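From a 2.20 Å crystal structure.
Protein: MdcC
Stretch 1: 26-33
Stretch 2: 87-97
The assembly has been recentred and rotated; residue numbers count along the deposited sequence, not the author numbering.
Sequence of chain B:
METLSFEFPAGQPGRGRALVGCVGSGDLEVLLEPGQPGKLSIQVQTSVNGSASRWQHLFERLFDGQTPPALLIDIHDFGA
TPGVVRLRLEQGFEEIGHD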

# COMPACT_ATOMS: atom_id res chain seq x y z
N GLY B 26 -8.44 -25.51 -6.17
CA GLY B 26 -8.07 -24.24 -5.56
C GLY B 26 -6.88 -23.60 -6.24
O GLY B 26 -6.26 -22.68 -5.70
N ASP B 27 -6.56 -24.09 -7.43
CA ASP B 27 -5.40 -23.60 -8.17
C ASP B 27 -5.72 -23.54 -9.67
O ASP B 27 -6.80 -23.95 -10.09
N LEU B 28 -4.78 -23.03 -10.46
CA LEU B 28 -4.95 -22.95 -11.91
C LEU B 28 -3.60 -23.07 -12.60
O LEU B 28 -2.57 -22.79 -11.98
N GLU B 29 -3.60 -23.46 -13.87
CA GLU B 29 -2.40 -23.31 -14.68
C GLU B 29 -2.63 -22.23 -15.72
O GLU B 29 -3.76 -21.98 -16.11
N VAL B 30 -1.56 -21.58 -16.15
CA VAL B 30 -1.68 -20.55 -17.16
C VAL B 30 -0.62 -20.79 -18.24
O VAL B 30 0.57 -20.90 -17.94
N LEU B 31 -1.07 -20.91 -19.49
CA LEU B 31 -0.17 -21.02 -20.63
C LEU B 31 -0.05 -19.64 -21.26
O LEU B 31 -1.06 -18.99 -21.50
N LEU B 32 1.16 -19.19 -21.53
CA LEU B 32 1.35 -17.89 -22.16
C LEU B 32 2.27 -18.02 -23.37
O LEU B 32 3.41 -18.45 -23.22
N GLU B 33 1.76 -17.65 -24.54
CA GLU B 33 2.49 -17.77 -25.81
C GLU B 33 2.38 -16.48 -26.63
O GLU B 33 1.42 -15.72 -26.47
N LEU B 87 -1.89 -13.55 -8.72
CA LEU B 87 -0.48 -13.86 -8.44
C LEU B 87 0.16 -14.73 -9.53
O LEU B 87 1.27 -14.46 -9.97
N ARG B 88 -0.55 -15.76 -9.96
CA ARG B 88 -0.06 -16.63 -11.03
C ARG B 88 0.06 -15.96 -12.38
O ARG B 88 1.01 -16.23 -13.12
N LEU B 89 -0.90 -15.11 -12.70
CA LEU B 89 -0.87 -14.37 -13.94
C LEU B 89 0.35 -13.46 -13.95
O LEU B 89 1.01 -13.32 -14.98
N GLU B 90 0.66 -12.88 -12.79
CA GLU B 90 1.83 -12.00 -12.69
C GLU B 90 3.11 -12.84 -12.79
O GLU B 90 4.06 -12.42 -13.45
N GLN B 91 3.11 -14.03 -12.18
CA GLN B 91 4.23 -14.98 -12.35
C GLN B 91 4.47 -15.36 -13.82
O GLN B 91 5.61 -15.44 -14.29
N GLY B 92 3.38 -15.62 -14.53
CA GLY B 92 3.44 -15.94 -15.95
C GLY B 92 4.02 -14.81 -16.78
O GLY B 92 4.93 -15.02 -17.57
N PHE B 93 3.49 -13.60 -16.60
CA PHE B 93 3.96 -12.41 -17.34
C PHE B 93 5.42 -12.13 -17.04
O PHE B 93 6.16 -11.68 -17.92
N GLU B 94 5.83 -12.38 -15.79
CA GLU B 94 7.22 -12.24 -15.37
C GLU B 94 8.19 -13.12 -16.17
O GLU B 94 9.23 -12.64 -16.63
N GLU B 95 7.87 -14.41 -16.28
CA GLU B 95 8.70 -15.36 -17.04
C GLU B 95 8.80 -15.02 -18.54
O GLU B 95 9.88 -15.11 -19.13
N ILE B 96 7.67 -14.64 -19.13
CA ILE B 96 7.59 -14.31 -20.55
C ILE B 96 8.56 -13.18 -20.95
O ILE B 96 9.02 -13.14 -22.10
N GLY B 97 8.86 -12.28 -20.01
CA GLY B 97 9.79 -11.19 -20.25
C GLY B 97 11.18 -11.43 -19.65
O GLY B 97 11.78 -10.51 -19.09

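Strand 27-33 and helix 87-96 run in nearly the same direction, at 27° with axes 8.9 Å apart at closest approach, and bury 423 Å² between them. Leu 32 (97 Å²) and Arg 88 (88 Å²) have the largest covered areas.

Leu 32 points toward the helix, with chi1 in m and chi2 off-rotamer at 92°. Its CD1 lies 3.7 Å from CA of Gly 92; CA of Leu 32 and CA of Gly 92, 6.8 Å apart, are the nearest CA pair. An ideal CB on Gly 92 would sit 2.6 Å from CD1 of Leu 32, a clash, so the missing side chain makes room for the leucine. CD2 of Leu 32 lies over one face of the Phe 93 ring, 4.3 Å from its CD1, and CB of Leu 32 meets CD1 of Ile 96 at 3.5 Å.

Arg 88 (chi1 m, chi2 t) serves the other end. Its CD packs 3.4 Å from CD2 of Leu 28 (chi1 p, chi2 t), while NH1 of Arg 88 forms a salt bridge with OD2 of Asp 27 at 2.8 Å. That oxygen lies over the guanidinium face, so the attraction is of charge alone; OD2 of Asp 27 instead accepts a hydrogen bond from N of Leu 28 (2.7 Å, 147°).

Between these ends, Val 30 (chi1 t) places CG1 4.1 Å from CD2 of Leu 89. No hydrogen bond links the stretches.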

# COMPACT_ATOMS: atom_id res chain seq x y z
CB ASP B 27 -4.18 -24.51 -7.92
CG ASP B 27 -2.85 -23.82 -8.20
OD1 ASP B 27 -1.79 -24.45 -8.00
OD2 ASP B 27 -2.87 -22.64 -8.64
CB LEU B 28 -5.61 -21.62 -12.32
CG LEU B 28 -4.73 -20.37 -12.22
CD1 LEU B 28 -5.35 -19.22 -12.99
CD2 LEU B 28 -4.46 -19.94 -10.73
CB GLU B 29 -2.01 -24.62 -15.38
CG GLU B 29 -2.95 -25.02 -16.52
CD GLU B 29 -2.57 -26.35 -17.17
OE1 GLU B 29 -3.30 -26.79 -18.09
OE2 GLU B 29 -1.54 -26.96 -16.77
CB VAL B 30 -1.52 -19.12 -16.55
CG1 VAL B 30 -1.60 -18.07 -17.63
CG2 VAL B 30 -2.62 -18.86 -15.51
CB LEU B 31 -0.69 -22.02 -21.67
CG LEU B 31 -0.78 -23.54 -21.49
CD1 LEU B 31 0.59 -24.17 -21.67
CD2 LEU B 31 -1.42 -23.96 -20.18
CB LEU B 32 1.91 -16.86 -21.17
CG LEU B 32 1.17 -16.69 -19.84
CD1 LEU B 32 1.75 -17.60 -18.73
CD2 LEU B 32 1.18 -15.23 -19.43
CB GLU B 33 1.95 -18.94 -26.65
CG GLU B 33 1.94 -20.30 -25.97
CD GLU B 33 1.24 -21.38 -26.82
OE1 GLU B 33 1.84 -21.81 -27.83
OE2 GLU B 33 0.10 -21.79 -26.49
CB LEU B 87 -0.36 -14.54 -7.08
CG LEU B 87 1.03 -14.58 -6.45
CD1 LEU B 87 1.60 -13.16 -6.32
CD2 LEU B 87 0.97 -15.28 -5.10
CB ARG B 88 -0.96 -17.84 -11.17
CG ARG B 88 -0.64 -18.82 -10.11
CD ARG B 88 -1.04 -20.17 -10.55
NE ARG B 88 -0.05 -21.16 -10.17
CZ ARG B 88 0.13 -21.60 -8.93
NH1 ARG B 88 -0.60 -21.10 -7.94
NH2 ARG B 88 1.05 -22.54 -8.70
CB LEU B 89 -2.16 -13.56 -14.13
CG LEU B 89 -3.29 -14.35 -14.78
CD1 LEU B 89 -4.63 -13.67 -14.56
CD2 LEU B 89 -2.99 -14.45 -16.26
CB GLU B 90 1.77 -11.18 -11.39
CG GLU B 90 0.76 -10.01 -11.46
CD GLU B 90 0.36 -9.42 -10.09
OE1 GLU B 90 0.33 -10.18 -9.09
OE2 GLU B 90 0.04 -8.21 -10.03
CB GLN B 91 3.98 -16.26 -11.55
CG GLN B 91 3.89 -16.09 -10.04
CD GLN B 91 3.59 -17.41 -9.31
OE1 GLN B 91 3.23 -18.42 -9.94
NE2 GLN B 91 3.73 -17.39 -7.98
CB PHE B 93 3.11 -11.18 -17.01
CG PHE B 93 1.85 -11.08 -17.83
CD1 PHE B 93 0.63 -11.49 -17.31
CD2 PHE B 93 1.88 -10.58 -19.13
CE1 PHE B 93 -0.54 -11.39 -18.05
CE2 PHE B 93 0.72 -10.49 -19.88
CZ PHE B 93 -0.49 -10.90 -19.34
CB GLU B 94 7.37 -12.57 -13.89
CG GLU B 94 8.31 -11.65 -13.13
CD GLU B 94 7.60 -10.40 -12.63
OE1 GLU B 94 6.39 -10.24 -12.93
OE2 GLU B 94 8.23 -9.59 -11.91
CB GLU B 95 8.17 -16.78 -16.89
CG GLU B 95 8.43 -17.40 -15.55
CD GLU B 95 8.12 -18.89 -15.53
OE1 GLU B 95 8.29 -19.56 -16.58
OE2 GLU B 95 7.71 -19.40 -14.46
CB ILE B 96 6.13 -13.91 -20.93
CG1 ILE B 96 5.64 -14.71 -22.13
CG2 ILE B 96 6.00 -12.43 -21.22
CD1 ILE B 96 5.31 -16.12 -21.80